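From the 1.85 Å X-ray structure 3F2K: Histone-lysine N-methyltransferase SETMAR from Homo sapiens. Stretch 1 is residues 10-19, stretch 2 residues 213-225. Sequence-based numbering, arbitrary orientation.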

# COMPACT_ATOMS: atom_id res chain seq x y z
N GLN A 10 21.18 -4.84 -2.30
CA GLN A 10 19.89 -4.14 -2.29
C GLN A 10 19.60 -3.33 -3.56
O GLN A 10 18.46 -3.30 -4.08
CB GLN A 10 19.83 -3.22 -1.05
CG GLN A 10 19.62 -4.01 0.22
CD GLN A 10 20.06 -3.22 1.49
OE1 GLN A 10 20.43 -2.05 1.43
NE2 GLN A 10 20.04 -3.90 2.62
N LYS A 11 20.60 -2.65 -4.07
CA LYS A 11 20.41 -1.96 -5.37
C LYS A 11 20.17 -2.94 -6.49
O LYS A 11 19.35 -2.70 -7.40
CB LYS A 11 21.65 -1.11 -5.70
CG LYS A 11 21.75 0.11 -4.76
CD LYS A 11 22.86 1.09 -5.23
CE LYS A 11 24.23 0.48 -5.04
NZ LYS A 11 25.27 1.56 -5.29
N ASN A 12 20.95 -4.02 -6.47
CA ASN A 12 20.73 -5.10 -7.47
C ASN A 12 19.31 -5.66 -7.45
O ASN A 12 18.71 -5.79 -8.50
CB ASN A 12 21.77 -6.21 -7.28
CG ASN A 12 23.17 -5.74 -7.65
OD1 ASN A 12 23.34 -4.64 -8.19
ND2 ASN A 12 24.18 -6.55 -7.33
N ARG A 13 18.81 -6.00 -6.26
CA ARG A 13 17.42 -6.45 -6.15
C ARG A 13 16.40 -5.43 -6.67
O ARG A 13 15.44 -5.79 -7.35
CB ARG A 13 17.11 -6.73 -4.68
CG ARG A 13 15.74 -7.38 -4.48
CD ARG A 13 15.68 -8.80 -5.07
NE ARG A 13 14.36 -9.40 -4.79
CZ ARG A 13 13.63 -10.02 -5.69
NH1 ARG A 13 14.10 -10.20 -6.91
NH2 ARG A 13 12.43 -10.51 -5.36
N ARG A 14 16.58 -4.15 -6.31
CA ARG A 14 15.72 -3.06 -6.82
C ARG A 14 15.78 -2.99 -8.32
O ARG A 14 14.70 -2.88 -8.97
CB ARG A 14 16.07 -1.67 -6.23
CG ARG A 14 15.83 -1.60 -4.71
CD ARG A 14 16.47 -0.34 -4.07
NE ARG A 14 16.20 0.87 -4.86
CZ ARG A 14 15.13 1.68 -4.74
NH1 ARG A 14 14.09 1.35 -3.93
NH2 ARG A 14 15.08 2.76 -5.53
N PHE A 15 16.98 -3.11 -8.87
CA PHE A 15 17.13 -2.97 -10.32
C PHE A 15 16.44 -4.16 -10.99
O PHE A 15 15.70 -3.96 -11.93
CB PHE A 15 18.60 -2.91 -10.71
CG PHE A 15 18.85 -2.78 -12.20
CD1 PHE A 15 19.28 -1.56 -12.71
CD2 PHE A 15 18.69 -3.87 -13.07
CE1 PHE A 15 19.51 -1.38 -14.10
CE2 PHE A 15 18.91 -3.74 -14.46
CZ PHE A 15 19.37 -2.50 -14.98
N GLU A 16 16.69 -5.37 -10.48
CA GLU A 16 16.17 -6.62 -11.04
C GLU A 16 14.64 -6.56 -11.06
O GLU A 16 14.00 -6.74 -12.13
CB GLU A 16 16.74 -7.81 -10.22
CG GLU A 16 16.45 -9.30 -10.70
CD GLU A 16 16.94 -10.44 -9.66
OE1 GLU A 16 17.01 -10.23 -8.40
OE2 GLU A 16 17.25 -11.59 -10.11
N VAL A 17 14.07 -6.28 -9.91
CA VAL A 17 12.57 -6.22 -9.80
C VAL A 17 11.97 -5.14 -10.66
O VAL A 17 11.00 -5.39 -11.37
CB VAL A 17 12.10 -6.01 -8.35
CG1 VAL A 17 10.63 -5.83 -8.34
CG2 VAL A 17 12.46 -7.20 -7.47
N SER A 18 12.57 -3.96 -10.65
CA SER A 18 12.12 -2.84 -11.49
C SER A 18 12.12 -3.17 -12.95
O SER A 18 11.11 -3.00 -13.63
CB SER A 18 12.95 -1.57 -11.24
OG SER A 18 12.60 -1.08 -9.93
N SER A 19 13.27 -3.65 -13.43
CA SER A 19 13.42 -3.97 -14.85
C SER A 19 12.40 -5.05 -15.29
O SER A 19 11.74 -4.93 -16.36
CB SER A 19 14.90 -4.42 -15.13
OG SER A 19 15.03 -4.96 -16.48
N ARG A 213 8.48 5.15 -12.06
CA ARG A 213 9.36 4.91 -10.93
C ARG A 213 10.24 3.66 -11.13
O ARG A 213 11.46 3.68 -10.78
CB ARG A 213 8.56 4.75 -9.65
CG ARG A 213 8.00 6.12 -9.21
CD ARG A 213 7.23 5.95 -7.95
NE ARG A 213 6.83 7.27 -7.48
CZ ARG A 213 7.40 7.94 -6.48
NH1 ARG A 213 8.39 7.39 -5.77
NH2 ARG A 213 6.95 9.18 -6.18
N TRP A 214 9.66 2.56 -11.65
CA TRP A 214 10.53 1.44 -12.06
C TRP A 214 11.65 1.88 -13.01
O TRP A 214 12.84 1.46 -12.86
CB TRP A 214 9.74 0.27 -12.68
CG TRP A 214 8.81 -0.35 -11.63
CD1 TRP A 214 8.99 -0.44 -10.29
CD2 TRP A 214 7.53 -0.95 -11.92
NE1 TRP A 214 7.87 -1.09 -9.70
CE2 TRP A 214 6.99 -1.43 -10.71
CE3 TRP A 214 6.82 -1.15 -13.10
CZ2 TRP A 214 5.72 -2.05 -10.64
CZ3 TRP A 214 5.57 -1.78 -13.05
CH2 TRP A 214 5.04 -2.21 -11.81
N GLN A 215 11.28 2.71 -13.98
CA GLN A 215 12.28 3.14 -14.97
C GLN A 215 13.34 4.03 -14.37
O GLN A 215 14.52 3.93 -14.73
CB GLN A 215 11.62 3.85 -16.18
CG GLN A 215 12.63 4.10 -17.36
CD GLN A 215 13.25 2.82 -17.86
OE1 GLN A 215 12.54 1.89 -18.27
NE2 GLN A 215 14.59 2.74 -17.85
N LYS A 216 12.94 4.87 -13.45
CA LYS A 216 13.91 5.78 -12.82
C LYS A 216 14.87 4.97 -12.00
O LYS A 216 16.10 5.25 -11.95
CB LYS A 216 13.20 6.78 -11.93
CG LYS A 216 12.46 7.89 -12.70
CD LYS A 216 11.94 8.86 -11.68
CE LYS A 216 10.87 9.77 -12.26
NZ LYS A 216 10.67 10.82 -11.20
N CYS A 217 14.34 3.89 -11.39
CA CYS A 217 15.14 2.97 -10.59
C CYS A 217 16.15 2.26 -11.50
O CYS A 217 17.36 2.27 -11.20
CB CYS A 217 14.26 1.97 -9.82
SG CYS A 217 15.28 0.77 -8.86
N VAL A 218 15.69 1.81 -12.67
CA VAL A 218 16.61 1.20 -13.65
C VAL A 218 17.68 2.25 -14.10
O VAL A 218 18.92 1.91 -14.19
CB VAL A 218 15.81 0.61 -14.84
CG1 VAL A 218 16.77 0.22 -16.01
CG2 VAL A 218 14.99 -0.68 -14.37
N ASP A 219 17.22 3.47 -14.35
CA ASP A 219 18.10 4.56 -14.85
C ASP A 219 19.23 4.87 -13.86
O ASP A 219 20.34 5.26 -14.28
CB ASP A 219 17.34 5.82 -15.20
CG ASP A 219 16.45 5.68 -16.45
OD1 ASP A 219 16.70 4.82 -17.31
OD2 ASP A 219 15.48 6.48 -16.55
N CYS A 220 18.92 4.73 -12.57
CA CYS A 220 19.86 4.98 -11.48
C CYS A 220 20.55 3.70 -10.98
O CYS A 220 21.15 3.67 -9.91
CB CYS A 220 19.09 5.65 -10.34
SG CYS A 220 18.43 7.27 -10.75
N ASN A 221 20.50 2.65 -11.80
CA ASN A 221 21.18 1.36 -11.54
C ASN A 221 20.77 0.74 -10.19
O ASN A 221 21.56 0.05 -9.53
CB ASN A 221 22.73 1.52 -11.67
CG ASN A 221 23.12 2.20 -12.95
OD1 ASN A 221 23.66 3.33 -12.96
ND2 ASN A 221 22.74 1.58 -14.03
N GLY A 222 19.52 0.95 -9.80
CA GLY A 222 19.02 0.29 -8.62
C GLY A 222 19.15 1.19 -7.40
O GLY A 222 18.63 0.84 -6.37
N SER A 223 19.74 2.40 -7.55
CA SER A 223 19.79 3.35 -6.42
C SER A 223 18.44 4.03 -6.22
O SER A 223 17.53 3.79 -6.98
CB SER A 223 20.91 4.46 -6.60
OG SER A 223 22.14 3.80 -6.88
N TYR A 224 18.35 4.86 -5.19
CA TYR A 224 17.25 5.78 -5.06
C TYR A 224 17.34 6.80 -6.19
O TYR A 224 18.43 6.96 -6.79
CB TYR A 224 17.26 6.48 -3.72
CG TYR A 224 17.00 5.49 -2.58
CD1 TYR A 224 15.89 4.59 -2.62
CD2 TYR A 224 17.87 5.41 -1.50
CE1 TYR A 224 15.66 3.67 -1.61
CE2 TYR A 224 17.62 4.50 -0.42
CZ TYR A 224 16.49 3.63 -0.48
OH TYR A 224 16.25 2.68 0.54
N PHE A 225 16.23 7.46 -6.44
CA PHE A 225 16.09 8.40 -7.60
C PHE A 225 15.28 9.72 -7.29
O PHE A 225 14.65 9.85 -6.19
CB PHE A 225 15.47 7.68 -8.81
CG PHE A 225 14.13 6.99 -8.47
CD1 PHE A 225 12.97 7.75 -8.34
CD2 PHE A 225 14.10 5.63 -8.13
CE1 PHE A 225 11.76 7.13 -7.95
CE2 PHE A 225 12.93 5.01 -7.77
CZ PHE A 225 11.75 5.74 -7.70

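Two segments nearly 200 residues apart in sequence meet here. Residues 10-19 are helical throughout; residues 213-219 form a second helix, followed by a type I' turn from C220 to S223. The helix axes run at 135° to each other and approach to 8.4 Å; the register pairs F15 CA with G222 CA (4.1 Å) and S18 CA with W214 CA (4.6 Å).

K11 meets the turn through its backbone and its aliphatic chain. Its carbonyl O lies 3.2 Å from G222 CA in a CA-H...O contact while also accepting the helical bond from F15 N, and its CD lies 3.3 Å from S223 OG. Glycine suits position 222 twice over: phi/psi of 95/-3 would jam a CB against the preceding carbonyl, and that CB would also fall 2.0 Å from K11 O.

R14 supplies the two hydrogen bonds between the stretches. Its NE donates to G222 O (2.9 Å) and its NH2 to S223 O (3.0 Å), both acceptors lying near the guanidinium plane, where N-H groups point. A long side chain ending in a planar, multiply donating guanidinium can thus hold the successive carbonyls of G222 and S223. Y224 CD1 covers one guanidinium face, 3.5 Å from R14 NH2, while R14 CB rests 3.7 Å from C217 SG.

F15 fills the space beside the turn. Its CE1 reaches V218 CG1 at 3.7 Å, an apolar contact, and its ring edge faces the turn backbone, with CD1 3.7 Å from N221 CA.

At S18 the helices come close, and a small residue fits: S18 CB sits 3.4 Å from W214 O. Its hydroxyl is satisfied within its own helix, S18 OG donating to R14 O (2.9 Å). Finally, S19 CB packs 3.8 Å from V218 CG2, a methyl that S18 CB also meets at 3.8 Å.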